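Local coordinates for protein phosphoribosylformylglycinamidine synthase 2 (Thermus thermophilus, PDB 3VIU) that binds adenosine-5'-diphosphate and magnesium and is built, as a member of the AIR synthase related family, from repeated PurM-like domains, at residues G486-G490 against L501-I505; E40-N46 against N523-Y527; Y162-Y167 against Q449-R455; V61-P65 against P518-G522. All blocks are in the same frame, centred on the assembly; numbering follows the deposited sequence.

Interaction 1 (G486-G490 against L501-I505); sequences GLNLG and LAETI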
loop_
_atom_site.group_PDB
_atom_site.type_symbol
_atom_site.label_atom_id
_atom_site.label_comp_id
_atom_site.label_asym_id
_atom_site.label_seq_id
_atom_site.Cartn_x
_atom_site.Cartn_y
_atom_site.Cartn_z
ATOM N N GLY A 486 1.316 5.133 0.479
ATOM C CA GLY A 486 1.060 5.462 -0.902
ATOM C C GLY A 486 0.171 6.687 -0.889
ATOM O O GLY A 486 -1.026 6.583 -0.643
ATOM N N LEU A 487 0.751 7.858 -1.126
ATOM C CA LEU A 487 -0.033 9.084 -1.138
ATOM C C LEU A 487 -0.668 9.306 -2.509
ATOM O O LEU A 487 -0.017 9.134 -3.539
ATOM C CB LEU A 487 0.851 10.284 -0.782
ATOM C CG LEU A 487 1.649 10.193 0.528
ATOM C CD1 LEU A 487 2.354 11.519 0.770
ATOM C CD2 LEU A 487 0.730 9.851 1.703
ATOM N N ASN A 488 -1.944 9.680 -2.507
ATOM C CA ASN A 488 -2.699 9.964 -3.730
ATOM C C ASN A 488 -3.519 11.216 -3.447
ATOM O O ASN A 488 -4.355 11.223 -2.546
ATOM C CB ASN A 488 -3.633 8.808 -4.058
ATOM C CG ASN A 488 -2.906 7.483 -4.156
ATOM O OD1 ASN A 488 -2.411 7.109 -5.212
ATOM N ND2 ASN A 488 -2.822 6.776 -3.039
ATOM N N LEU A 489 -3.267 12.275 -4.204
ATOM C CA LEU A 489 -3.970 13.534 -4.024
ATOM C C LEU A 489 -4.200 14.262 -5.340
ATOM O O LEU A 489 -3.795 13.795 -6.413
ATOM C CB LEU A 489 -3.186 14.449 -3.082
ATOM C CG LEU A 489 -3.097 13.984 -1.625
ATOM C CD1 LEU A 489 -1.693 13.462 -1.362
ATOM C CD2 LEU A 489 -3.434 15.127 -0.677
ATOM N N GLY A 490 -4.870 15.405 -5.247
ATOM C CA GLY A 490 -5.138 16.199 -6.422
ATOM C C GLY A 490 -3.900 17.013 -6.708
ATOM O O GLY A 490 -2.824 16.749 -6.160
ATOM N N LEU A 501 -2.190 17.858 0.781
ATOM C CA LEU A 501 -0.940 17.118 0.734
ATOM C C LEU A 501 -0.159 17.383 2.009
ATOM O O LEU A 501 0.395 16.473 2.612
ATOM C CB LEU A 501 -0.103 17.547 -0.473
ATOM C CG LEU A 501 1.328 16.996 -0.541
ATOM C CD1 LEU A 501 1.317 15.472 -0.704
ATOM C CD2 LEU A 501 2.056 17.646 -1.706
ATOM N N ALA A 502 -0.131 18.642 2.420
ATOM C CA ALA A 502 0.596 19.029 3.609
ATOM C C ALA A 502 -0.020 18.407 4.860
ATOM O O ALA A 502 0.702 17.852 5.691
ATOM C CB ALA A 502 0.640 20.555 3.719
ATOM N N GLU A 503 -1.345 18.494 4.995
ATOM C CA GLU A 503 -2.020 17.923 6.160
ATOM C C GLU A 503 -1.890 16.397 6.190
ATOM O O GLU A 503 -1.771 15.795 7.258
ATOM C CB GLU A 503 -3.501 18.300 6.160
ATOM C CG GLU A 503 -3.780 19.760 6.469
ATOM C CD GLU A 503 -3.523 20.091 7.913
ATOM O OE1 GLU A 503 -2.560 20.833 8.200
ATOM O OE2 GLU A 503 -4.287 19.593 8.766
ATOM N N THR A 504 -1.921 15.773 5.017
ATOM C CA THR A 504 -1.799 14.329 4.940
ATOM C C THR A 504 -0.436 13.927 5.487
ATOM O O THR A 504 -0.330 13.042 6.333
ATOM C CB THR A 504 -1.951 13.841 3.484
ATOM O OG1 THR A 504 -3.285 14.114 3.032
ATOM C CG2 THR A 504 -1.676 12.339 3.381
ATOM N N ILE A 505 0.615 14.588 5.021
ATOM C CA ILE A 505 1.943 14.269 5.508
ATOM C C ILE A 505 2.100 14.566 7.013
ATOM O O ILE A 505 2.716 13.786 7.739
ATOM C CB ILE A 505 3.019 15.004 4.686
ATOM C CG1 ILE A 505 3.064 14.395 3.272
ATOM C CG2 ILE A 505 4.373 14.912 5.393
ATOM C CD1 ILE A 505 4.169 14.920 2.361
#
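L487 and L489 meet L501, T504 and I505 mainly through branched side chains, with no ring, amide or charged plane among them to offer a face or an edge. The setting is a beta-alpha-beta unit: strand 479-488, helix 495-515, then strand 519-525. Helix 501-505 runs back over strand 486-488, their axes 10.1 Å apart and their directions 156° apart. L487 divides its two methyls between neighbours, CD2 sliding past T504 CG2 at 3.8 Å, while CD1 reaches I505 CG1 at 3.9 Å, the two side chains crossing at about a right angle. T504 OG1 is occupied by the carbonyl of E500, one turn back; its chi1 of -65° sets CG2 anti to the backbone N, where it meets the strand. L487 also touches ADP, so the contact includes one residue of the nucleotide pocket. Beyond the strand, L489 crosses L501 almost perpendicularly. Its CD1 meets L501 CD1 at 3.7 Å, and its CD2 presses on the helix backbone, 3.3 Å from L501 N.

Interaction 2 (E40-N46 against N523-Y527); sequences EHCAYKN and NVSLY. With ADP (adenosine-5'-diphosphate), chain B; PO4 (phosphate ion), chain C.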
loop_
_atom_site.group_PDB
_atom_site.type_symbol
_atom_site.label_atom_id
_atom_site.label_comp_id
_atom_site.label_asym_id
_atom_site.label_seq_id
_atom_site.Cartn_x
_atom_site.Cartn_y
_atom_site.Cartn_z
ATOM N N GLU A 40 6.744 15.320 -12.159
ATOM C CA GLU A 40 6.428 15.027 -10.763
ATOM C C GLU A 40 6.530 13.541 -10.445
ATOM O O GLU A 40 6.955 13.167 -9.356
ATOM C CB GLU A 40 5.023 15.519 -10.398
ATOM C CG GLU A 40 4.739 15.476 -8.896
ATOM C CD GLU A 40 5.410 16.607 -8.132
ATOM O OE1 GLU A 40 5.620 16.462 -6.905
ATOM O OE2 GLU A 40 5.716 17.648 -8.753
ATOM N N HIS A 41 6.144 12.701 -11.401
ATOM C CA HIS A 41 6.179 11.253 -11.210
ATOM C C HIS A 41 7.550 10.778 -10.747
ATOM O O HIS A 41 7.661 10.044 -9.767
ATOM C CB HIS A 41 5.803 10.522 -12.503
ATOM C CG HIS A 41 5.706 9.035 -12.347
ATOM N ND1 HIS A 41 4.596 8.413 -11.818
ATOM C CD2 HIS A 41 6.605 8.052 -12.591
ATOM C CE1 HIS A 41 4.815 7.112 -11.740
ATOM N NE2 HIS A 41 6.028 6.866 -12.203
ATOM N N CYS A 42 8.592 11.213 -11.445
ATOM C CA CYS A 42 9.959 10.817 -11.116
ATOM C C CYS A 42 10.690 11.718 -10.127
ATOM O O CYS A 42 11.466 11.240 -9.304
ATOM C CB CYS A 42 10.803 10.728 -12.392
ATOM S SG CYS A 42 10.304 9.440 -13.558
ATOM N N ALA A 43 10.438 13.017 -10.195
ATOM C CA ALA A 43 11.143 13.959 -9.337
ATOM C C ALA A 43 10.518 14.309 -7.991
ATOM O O ALA A 43 11.237 14.751 -7.090
ATOM C CB ALA A 43 11.428 15.244 -10.121
ATOM N N TYR A 44 9.203 14.131 -7.843
ATOM C CA TYR A 44 8.546 14.452 -6.575
ATOM C C TYR A 44 8.826 15.908 -6.194
ATOM O O TYR A 44 9.065 16.221 -5.033
ATOM C CB TYR A 44 9.078 13.541 -5.466
ATOM C CG TYR A 44 8.583 12.122 -5.535
ATOM C CD1 TYR A 44 8.843 11.311 -6.650
ATOM C CD2 TYR A 44 7.811 11.593 -4.504
ATOM C CE1 TYR A 44 8.331 10.014 -6.730
ATOM C CE2 TYR A 44 7.296 10.308 -4.579
ATOM C CZ TYR A 44 7.553 9.525 -5.688
ATOM O OH TYR A 44 7.009 8.267 -5.743
ATOM N N LYS A 45 8.789 16.793 -7.180
ATOM C CA LYS A 45 9.079 18.201 -6.973
ATOM C C LYS A 45 8.277 18.943 -5.900
ATOM O O LYS A 45 8.835 19.747 -5.161
ATOM C CB LYS A 45 8.977 18.931 -8.311
ATOM C CG LYS A 45 10.048 18.493 -9.305
ATOM C CD LYS A 45 9.973 19.256 -10.625
ATOM C CE LYS A 45 8.616 19.074 -11.298
ATOM N NZ LYS A 45 8.610 19.585 -12.694
ATOM N N ASN A 46 6.984 18.672 -5.791
ATOM C CA ASN A 46 6.178 19.366 -4.798
ATOM C C ASN A 46 6.010 18.649 -3.469
ATOM O O ASN A 46 5.517 19.241 -2.508
ATOM C CB ASN A 46 4.802 19.679 -5.374
ATOM C CG ASN A 46 4.870 20.654 -6.526
ATOM O OD1 ASN A 46 5.272 20.306 -7.641
ATOM N ND2 ASN A 46 4.492 21.891 -6.262
ATOM N N ASN A 523 5.119 5.935 -1.817
ATOM C CA ASN A 523 4.892 6.482 -3.139
ATOM C C ASN A 523 4.070 7.750 -3.035
ATOM O O ASN A 523 3.432 8.014 -2.019
ATOM C CB ASN A 523 4.135 5.476 -4.000
ATOM C CG ASN A 523 3.920 5.975 -5.413
ATOM O OD1 ASN A 523 4.880 6.212 -6.139
ATOM N ND2 ASN A 523 2.660 6.149 -5.807
ATOM N N VAL A 524 4.088 8.539 -4.100
ATOM C CA VAL A 524 3.321 9.773 -4.135
ATOM C C VAL A 524 2.761 9.968 -5.522
ATOM O O VAL A 524 3.509 10.059 -6.487
ATOM C CB VAL A 524 4.184 11.011 -3.779
ATOM C CG1 VAL A 524 3.371 12.292 -3.961
ATOM C CG2 VAL A 524 4.678 10.898 -2.354
ATOM N N SER A 525 1.439 10.025 -5.614
ATOM C CA SER A 525 0.765 10.244 -6.887
ATOM C C SER A 525 -0.036 11.533 -6.768
ATOM O O SER A 525 -0.951 11.627 -5.952
ATOM C CB SER A 525 -0.172 9.081 -7.208
ATOM O OG SER A 525 -0.903 9.354 -8.383
ATOM N N LEU A 526 0.319 12.531 -7.570
ATOM C CA LEU A 526 -0.372 13.815 -7.533
ATOM C C LEU A 526 -1.174 14.060 -8.802
ATOM O O LEU A 526 -1.161 13.243 -9.725
ATOM C CB LEU A 526 0.636 14.946 -7.341
ATOM C CG LEU A 526 1.479 14.847 -6.071
ATOM C CD1 LEU A 526 2.452 16.002 -6.036
ATOM C CD2 LEU A 526 0.578 14.845 -4.832
ATOM N N TYR A 527 -1.875 15.188 -8.835
ATOM C CA TYR A 527 -2.678 15.562 -9.997
ATOM C C TYR A 527 -3.844 14.615 -10.250
ATOM O O TYR A 527 -4.279 14.448 -11.390
ATOM C CB TYR A 527 -1.792 15.641 -11.249
ATOM C CG TYR A 527 -0.740 16.714 -11.159
ATOM C CD1 TYR A 527 -1.065 18.059 -11.369
ATOM C CD2 TYR A 527 0.573 16.398 -10.819
ATOM C CE1 TYR A 527 -0.105 19.065 -11.239
ATOM C CE2 TYR A 527 1.539 17.390 -10.685
ATOM C CZ TYR A 527 1.195 18.721 -10.896
ATOM O OH TYR A 527 2.153 19.700 -10.754
HETATM P PB ADP B . 10.006 3.375 -8.455
HETATM O O1B ADP B . 9.837 4.367 -9.552
HETATM O O2B ADP B . 8.579 2.711 -8.115
HETATM O O3B ADP B . 11.100 2.195 -8.960
HETATM P PA ADP B . 10.234 5.696 -7.038
HETATM O O1A ADP B . 11.291 6.475 -7.740
HETATM O O2A ADP B . 8.807 5.994 -7.748
HETATM O O3A ADP B . 10.597 4.095 -7.106
HETATM O "O5'" ADP B . 10.098 6.126 -5.468
HETATM C "C5'" ADP B . 11.144 7.058 -5.130
HETATM C "C4'" ADP B . 11.830 6.737 -3.770
HETATM O "O4'" ADP B . 11.314 7.602 -2.707
HETATM C "C3'" ADP B . 11.613 5.287 -3.268
HETATM O "O3'" ADP B . 12.770 4.852 -2.541
HETATM C "C2'" ADP B . 10.369 5.403 -2.387
HETATM O "O2'" ADP B . 10.293 4.357 -1.415
HETATM C "C1'" ADP B . 10.512 6.797 -1.772
HETATM N N9 ADP B . 9.203 7.422 -1.535
HETATM C C8 ADP B . 8.389 7.984 -2.478
HETATM N N7 ADP B . 7.305 8.448 -1.927
HETATM C C5 ADP B . 7.346 8.217 -0.598
HETATM C C6 ADP B . 6.481 8.485 0.495
HETATM N N6 ADP B . 5.275 9.131 0.294
HETATM N N1 ADP B . 6.860 8.096 1.732
HETATM C C2 ADP B . 8.026 7.468 1.949
HETATM N N3 ADP B . 8.867 7.198 0.948
HETATM C C4 ADP B . 8.571 7.550 -0.322
HETATM P P PO4 C . 0.109 7.529 -11.226
HETATM O O1 PO4 C . -0.392 6.495 -10.295
HETATM O O2 PO4 C . -0.941 7.849 -12.220
HETATM O O3 PO4 C . 0.456 8.752 -10.466
HETATM O O4 PO4 C . 1.318 7.022 -11.926
HETATM O O HOH W 1 4.632 19.007 -10.949
HETATM O O HOH W 2 5.560 7.895 -8.747
#
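E40 lies opposite L526 and Y44 opposite V524, the CA atoms of these pairs 7.6 and 7.4 Å apart, so the two chains run in roughly opposite senses. Y44, the first residue after helix 40-43, takes a positive phi of 56°, while 523-525 is the end of an edge strand of a PurM-like sheet. Both segments contribute residues to the ADP pocket. The Y44 ring meets both V524 and the adenine: its CE2 is 3.3 Å from V524 CB and lies close to ADP N7. Its hydroxyl accepts a weak bond from V524 N. The adenine in turn gives a weak bond from N6 to N523 O. S525 OG, pointing away from the linker, donates to a phosphate ion also bound by S86, N88 and H89. E40, bent at chi2 (76°), folds its carboxylate back onto its own segment: OE1 takes the N-H of N46 on its syn lone pair at 2.8 Å, and L526 CD1 packs 3.3 Å from that oxygen. The Y527 ring turns its edge to E40 CB, in plane. A water completes the link, donating to E40 OE2 at 2.8 Å and lying 2.6 Å from Y527 OH.

Interaction 3 (Y162-Y167 against Q449-R455); sequences YFHEGY and QNPRYSR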
loop_
_atom_site.group_PDB
_atom_site.type_symbol
_atom_site.label_atom_id
_atom_site.label_comp_id
_atom_site.label_asym_id
_atom_site.label_seq_id
_atom_site.Cartn_x
_atom_site.Cartn_y
_atom_site.Cartn_z
ATOM N N TYR A 162 -12.835 0.477 -1.569
ATOM C CA TYR A 162 -13.839 1.439 -1.145
ATOM C C TYR A 162 -14.444 2.188 -2.323
ATOM O O TYR A 162 -13.737 2.572 -3.262
ATOM C CB TYR A 162 -13.244 2.433 -0.148
ATOM C CG TYR A 162 -14.312 3.102 0.683
ATOM C CD1 TYR A 162 -14.973 4.242 0.228
ATOM C CD2 TYR A 162 -14.747 2.521 1.873
ATOM C CE1 TYR A 162 -16.051 4.781 0.931
ATOM C CE2 TYR A 162 -15.821 3.044 2.583
ATOM C CZ TYR A 162 -16.475 4.171 2.105
ATOM O OH TYR A 162 -17.582 4.645 2.776
ATOM N N PHE A 163 -15.759 2.378 -2.288
ATOM C CA PHE A 163 -16.442 3.086 -3.359
ATOM C C PHE A 163 -16.826 4.469 -2.849
ATOM O O PHE A 163 -17.385 4.598 -1.756
ATOM C CB PHE A 163 -17.683 2.315 -3.813
ATOM C CG PHE A 163 -17.386 0.940 -4.343
ATOM C CD1 PHE A 163 -17.292 -0.148 -3.481
ATOM C CD2 PHE A 163 -17.212 0.728 -5.710
ATOM C CE1 PHE A 163 -17.033 -1.432 -3.973
ATOM C CE2 PHE A 163 -16.952 -0.549 -6.216
ATOM C CZ PHE A 163 -16.863 -1.634 -5.346
ATOM N N HIS A 164 -16.531 5.502 -3.637
ATOM C CA HIS A 164 -16.821 6.861 -3.206
ATOM C C HIS A 164 -16.956 7.867 -4.352
ATOM O O HIS A 164 -16.283 7.777 -5.382
ATOM C CB HIS A 164 -15.725 7.306 -2.219
ATOM C CG HIS A 164 -16.010 8.595 -1.510
ATOM N ND1 HIS A 164 -15.872 9.828 -2.114
ATOM C CD2 HIS A 164 -16.386 8.843 -0.233
ATOM C CE1 HIS A 164 -16.146 10.779 -1.238
ATOM N NE2 HIS A 164 -16.460 10.208 -0.087
ATOM N N GLU A 165 -17.844 8.827 -4.127
ATOM C CA GLU A 165 -18.166 9.907 -5.050
ATOM C C GLU A 165 -16.939 10.663 -5.549
ATOM O O GLU A 165 -16.841 10.983 -6.734
ATOM C CB GLU A 165 -19.151 10.862 -4.345
ATOM C CG GLU A 165 -19.214 12.298 -4.848
ATOM C CD GLU A 165 -18.130 13.196 -4.267
ATOM O OE1 GLU A 165 -17.952 13.212 -3.030
ATOM O OE2 GLU A 165 -17.466 13.907 -5.057
ATOM N N GLY A 166 -16.001 10.933 -4.646
ATOM C CA GLY A 166 -14.809 11.672 -5.021
ATOM C C GLY A 166 -13.841 10.973 -5.966
ATOM O O GLY A 166 -12.872 11.581 -6.426
ATOM N N TYR A 167 -14.097 9.708 -6.272
ATOM C CA TYR A 167 -13.209 8.955 -7.141
ATOM C C TYR A 167 -13.818 8.685 -8.507
ATOM O O TYR A 167 -13.215 7.996 -9.331
ATOM C CB TYR A 167 -12.838 7.619 -6.483
ATOM C CG TYR A 167 -12.087 7.735 -5.168
ATOM C CD1 TYR A 167 -10.790 8.246 -5.116
ATOM C CD2 TYR A 167 -12.665 7.286 -3.977
ATOM C CE1 TYR A 167 -10.082 8.303 -3.905
ATOM C CE2 TYR A 167 -11.969 7.338 -2.766
ATOM C CZ TYR A 167 -10.683 7.843 -2.733
ATOM O OH TYR A 167 -10.009 7.867 -1.533
ATOM N N GLN A 449 -7.028 3.107 4.952
ATOM C CA GLN A 449 -7.338 4.522 4.781
ATOM C C GLN A 449 -8.840 4.633 4.575
ATOM O O GLN A 449 -9.459 3.807 3.892
ATOM C CB GLN A 449 -6.550 5.198 3.645
ATOM C CG GLN A 449 -7.167 5.190 2.274
ATOM C CD GLN A 449 -8.292 6.195 2.083
ATOM O OE1 GLN A 449 -8.157 7.391 2.375
ATOM N NE2 GLN A 449 -9.406 5.712 1.560
ATOM N N ASN A 450 -9.412 5.640 5.227
ATOM C CA ASN A 450 -10.831 5.922 5.188
ATOM C C ASN A 450 -11.030 7.251 4.449
ATOM O O ASN A 450 -10.696 8.312 4.960
ATOM C CB ASN A 450 -11.343 5.998 6.633
ATOM C CG ASN A 450 -12.838 6.263 6.723
ATOM O OD1 ASN A 450 -13.522 5.683 7.571
ATOM N ND2 ASN A 450 -13.350 7.149 5.867
ATOM N N PRO A 451 -11.588 7.205 3.231
ATOM C CA PRO A 451 -11.816 8.420 2.437
ATOM C C PRO A 451 -12.761 9.458 3.027
ATOM O O PRO A 451 -12.583 10.654 2.793
ATOM C CB PRO A 451 -12.310 7.874 1.101
ATOM C CG PRO A 451 -12.993 6.620 1.486
ATOM C CD PRO A 451 -12.056 6.013 2.503
ATOM N N ARG A 452 -13.762 9.015 3.785
ATOM C CA ARG A 452 -14.713 9.946 4.393
ATOM C C ARG A 452 -14.002 10.814 5.427
ATOM O O ARG A 452 -14.128 12.035 5.411
ATOM C CB ARG A 452 -15.874 9.176 5.029
ATOM C CG ARG A 452 -16.633 8.313 4.028
ATOM C CD ARG A 452 -17.887 7.703 4.626
ATOM N NE ARG A 452 -18.657 6.940 3.640
ATOM C CZ ARG A 452 -19.179 7.451 2.528
ATOM N NH1 ARG A 452 -19.015 8.733 2.240
ATOM N NH2 ARG A 452 -19.885 6.686 1.709
ATOM N N TYR A 453 -13.240 10.183 6.313
ATOM C CA TYR A 453 -12.476 10.907 7.330
ATOM C C TYR A 453 -11.486 11.842 6.627
ATOM O O TYR A 453 -11.361 13.024 6.964
ATOM C CB TYR A 453 -11.651 9.940 8.186
ATOM C CG TYR A 453 -12.419 8.928 9.005
ATOM C CD1 TYR A 453 -11.739 8.016 9.814
ATOM C CD2 TYR A 453 -13.813 8.909 9.021
ATOM C CE1 TYR A 453 -12.418 7.113 10.620
ATOM C CE2 TYR A 453 -14.501 8.015 9.825
ATOM C CZ TYR A 453 -13.799 7.120 10.622
ATOM O OH TYR A 453 -14.475 6.238 11.428
ATOM N N SER A 454 -10.783 11.285 5.646
ATOM C CA SER A 454 -9.760 12.005 4.904
ATOM C C SER A 454 -10.259 13.223 4.113
ATOM O O SER A 454 -9.602 14.264 4.092
ATOM C CB SER A 454 -9.022 11.012 3.994
ATOM O OG SER A 454 -8.452 9.935 4.748
ATOM N N ARG A 455 -11.420 13.106 3.476
ATOM C CA ARG A 455 -11.974 14.219 2.718
ATOM C C ARG A 455 -12.332 15.376 3.652
ATOM O O ARG A 455 -12.037 16.530 3.360
ATOM C CB ARG A 455 -13.208 13.745 1.929
ATOM C CG ARG A 455 -14.237 14.825 1.550
ATOM C CD ARG A 455 -13.657 15.971 0.738
ATOM N NE ARG A 455 -13.222 15.581 -0.601
ATOM C CZ ARG A 455 -14.027 15.096 -1.543
ATOM N NH1 ARG A 455 -13.538 14.779 -2.735
ATOM N NH2 ARG A 455 -15.316 14.915 -1.294
HETATM O O HOH W 3 -20.306 5.955 -1.461
#
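Y162 lays one ring face against P451, whose CG comes to 3.3 Å from its CD1, while P451 CD makes a CH-pi contact 4.2 Å from the ring centroid. At the ring's edge, R452 NE gives a weak, bent bond (116°) to Y162 OH at 2.7 Å, the guanidinium standing nearly perpendicular to the ring; E578 is the stronger partner of that hydroxyl. A water donates to F163 O and weakly accepts from R452 NH2. H164 turns CG anti to its backbone N (chi1 -170°), which carries the imidazole to R452, with CD2 3.6 Å from NH1. Its ND1 receives G166 N at 2.8 Å, and NE2 is bonded to E587. E165 OE1 makes a salt bridge to R455 NH2 at 3.6 Å, in the guanidinium plane. Y167 brings its ring edge to P451 CB, its hydroxyl bonding T538. The contact thus joins the two PurM_N-like domains, and the chemistry is consistent with an H164 imidazole that carries a hydrogen on NE2, ND1 serving as acceptor, beside R452 in its salt bridge to E587.

Interaction 4 (V61-P65 against P518-G522); sequences VLQGP and PVVSG. With ADP (adenosine-5'-diphosphate), chain B.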
loop_
_atom_site.group_PDB
_atom_site.type_symbol
_atom_site.label_atom_id
_atom_site.label_comp_id
_atom_site.label_asym_id
_atom_site.label_seq_id
_atom_site.Cartn_x
_atom_site.Cartn_y
_atom_site.Cartn_z
ATOM N N VAL A 61 14.587 -1.326 11.381
ATOM C CA VAL A 61 14.891 -0.824 10.040
ATOM C C VAL A 61 16.271 -1.231 9.540
ATOM O O VAL A 61 17.273 -1.018 10.217
ATOM C CB VAL A 61 14.788 0.719 9.971
ATOM C CG1 VAL A 61 15.145 1.196 8.574
ATOM C CG2 VAL A 61 13.379 1.171 10.332
ATOM N N LEU A 62 16.321 -1.820 8.350
ATOM C CA LEU A 62 17.593 -2.230 7.752
ATOM C C LEU A 62 17.846 -1.353 6.539
ATOM O O LEU A 62 18.992 -1.117 6.159
ATOM C CB LEU A 62 17.560 -3.698 7.310
ATOM C CG LEU A 62 17.357 -4.787 8.365
ATOM C CD1 LEU A 62 17.390 -6.145 7.691
ATOM C CD2 LEU A 62 18.433 -4.695 9.432
ATOM N N GLN A 63 16.752 -0.875 5.946
ATOM C CA GLN A 63 16.794 -0.023 4.761
ATOM C C GLN A 63 15.549 0.855 4.698
ATOM O O GLN A 63 14.429 0.345 4.668
ATOM C CB GLN A 63 16.862 -0.889 3.505
ATOM C CG GLN A 63 17.198 -0.121 2.249
ATOM C CD GLN A 63 18.419 0.748 2.441
ATOM O OE1 GLN A 63 18.315 1.895 2.884
ATOM N NE2 GLN A 63 19.592 0.199 2.132
ATOM N N GLY A 64 15.749 2.170 4.677
ATOM C CA GLY A 64 14.633 3.098 4.611
ATOM C C GLY A 64 14.479 3.723 3.233
ATOM O O GLY A 64 14.975 3.171 2.248
ATOM N N PRO A 65 13.794 4.876 3.121
ATOM C CA PRO A 65 13.612 5.525 1.822
ATOM C C PRO A 65 14.952 5.784 1.139
ATOM O O PRO A 65 15.926 6.170 1.788
ATOM C CB PRO A 65 12.888 6.822 2.183
ATOM C CG PRO A 65 12.107 6.442 3.397
ATOM C CD PRO A 65 13.116 5.639 4.184
ATOM N N PRO A 518 8.172 3.858 12.159
ATOM C CA PRO A 518 8.761 4.672 11.085
ATOM C C PRO A 518 8.445 4.271 9.639
ATOM O O PRO A 518 8.083 3.124 9.376
ATOM C CB PRO A 518 10.249 4.560 11.373
ATOM C CG PRO A 518 10.364 3.107 11.780
ATOM C CD PRO A 518 9.165 2.915 12.706
ATOM N N VAL A 519 8.586 5.231 8.717
ATOM C CA VAL A 519 8.388 4.993 7.281
ATOM C C VAL A 519 9.627 4.284 6.785
ATOM O O VAL A 519 10.730 4.545 7.252
ATOM C CB VAL A 519 8.364 6.268 6.408
ATOM C CG1 VAL A 519 7.037 6.380 5.689
ATOM C CG2 VAL A 519 8.711 7.488 7.222
ATOM N N VAL A 520 9.459 3.433 5.793
ATOM C CA VAL A 520 10.592 2.716 5.267
ATOM C C VAL A 520 10.589 2.836 3.743
ATOM O O VAL A 520 11.602 2.608 3.078
ATOM C CB VAL A 520 10.526 1.254 5.748
ATOM C CG1 VAL A 520 9.591 0.444 4.877
ATOM C CG2 VAL A 520 11.905 0.682 5.821
ATOM N N SER A 521 9.438 3.222 3.201
ATOM C CA SER A 521 9.273 3.397 1.764
ATOM C C SER A 521 7.878 3.919 1.493
ATOM O O SER A 521 7.065 4.069 2.414
ATOM C CB SER A 521 9.465 2.073 1.022
ATOM O OG SER A 521 8.413 1.170 1.308
ATOM N N GLY A 522 7.589 4.192 0.226
ATOM C CA GLY A 522 6.276 4.695 -0.111
ATOM C C GLY A 522 6.193 5.212 -1.527
ATOM O O GLY A 522 7.083 4.972 -2.335
HETATM P PB ADP B . 10.006 3.375 -8.455
HETATM O O1B ADP B . 9.837 4.367 -9.552
HETATM O O2B ADP B . 8.579 2.711 -8.115
HETATM O O3B ADP B . 11.100 2.195 -8.960
HETATM P PA ADP B . 10.234 5.696 -7.038
HETATM O O1A ADP B . 11.291 6.475 -7.740
HETATM O O2A ADP B . 8.807 5.994 -7.748
HETATM O O3A ADP B . 10.597 4.095 -7.106
HETATM O "O5'" ADP B . 10.098 6.126 -5.468
HETATM C "C5'" ADP B . 11.144 7.058 -5.130
HETATM C "C4'" ADP B . 11.830 6.737 -3.770
HETATM O "O4'" ADP B . 11.314 7.602 -2.707
HETATM C "C3'" ADP B . 11.613 5.287 -3.268
HETATM O "O3'" ADP B . 12.770 4.852 -2.541
HETATM C "C2'" ADP B . 10.369 5.403 -2.387
HETATM O "O2'" ADP B . 10.293 4.357 -1.415
HETATM C "C1'" ADP B . 10.512 6.797 -1.772
HETATM N N9 ADP B . 9.203 7.422 -1.535
HETATM C C8 ADP B . 8.389 7.984 -2.478
HETATM N N7 ADP B . 7.305 8.448 -1.927
HETATM C C5 ADP B . 7.346 8.217 -0.598
HETATM C C6 ADP B . 6.481 8.485 0.495
HETATM N N6 ADP B . 5.275 9.131 0.294
HETATM N N1 ADP B . 6.860 8.096 1.732
HETATM C C2 ADP B . 8.026 7.468 1.949
HETATM N N3 ADP B . 8.867 7.198 0.948
HETATM C C4 ADP B . 8.571 7.550 -0.322
#
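G64 and P65 press against the carbonyl of V520, and this is the tight part of the contact: the CA atoms of G64 and V520 are only 4.1 Å apart. V520 O lies 3.1 Å from G64 C and takes a CA-H...O contact from G64 CA at 3.4 Å. It sits 3.2 Å from P65 N, which has no hydrogen to offer, so close approach brings no conventional bond. The proline ring continues alongside, CD at 3.6 Å from V520 O. Packing is looser at V61, whose CG2 slides past P518 CG at 3.9 Å while CG1 stays 4.3 Å from V520 CG2. The whole 61-65 side is partly exposed, against a buried 518-522. Just beyond, L62 and Q63 form a classic beta bulge opposite V71. S521 is fixed by F82 O and T484, and next to it G522 N donates to ADP O2' at 3.2 Å. Two outermost strands, 61-63 and 519-525, from two different PurM-like sheets, thus come together beside the nucleotide, an interdomain ADP site.

Overall arrangement
From the N terminus, the linker residues 40-46 open the widest loop, which interaction 2 closes at 523-527. Interaction 4 nests just inside it, from 61-65 to 518-522, and both end on strand 519-525 and touch ADP. Within these lie two further loops in series: interaction 3, joining 162-167 of the first PurM_N-like domain to 449-455 of the second, and then the short interaction 1, which packs a helix on its own sheet. No loops cross. Interactions 1 and 2 touch through L487, whose backbone pairs with N523 and S525. Interactions 3 and 4, on opposite sides of the chain's centre, tie the two domains together about 26 Å apart, measured between their centres.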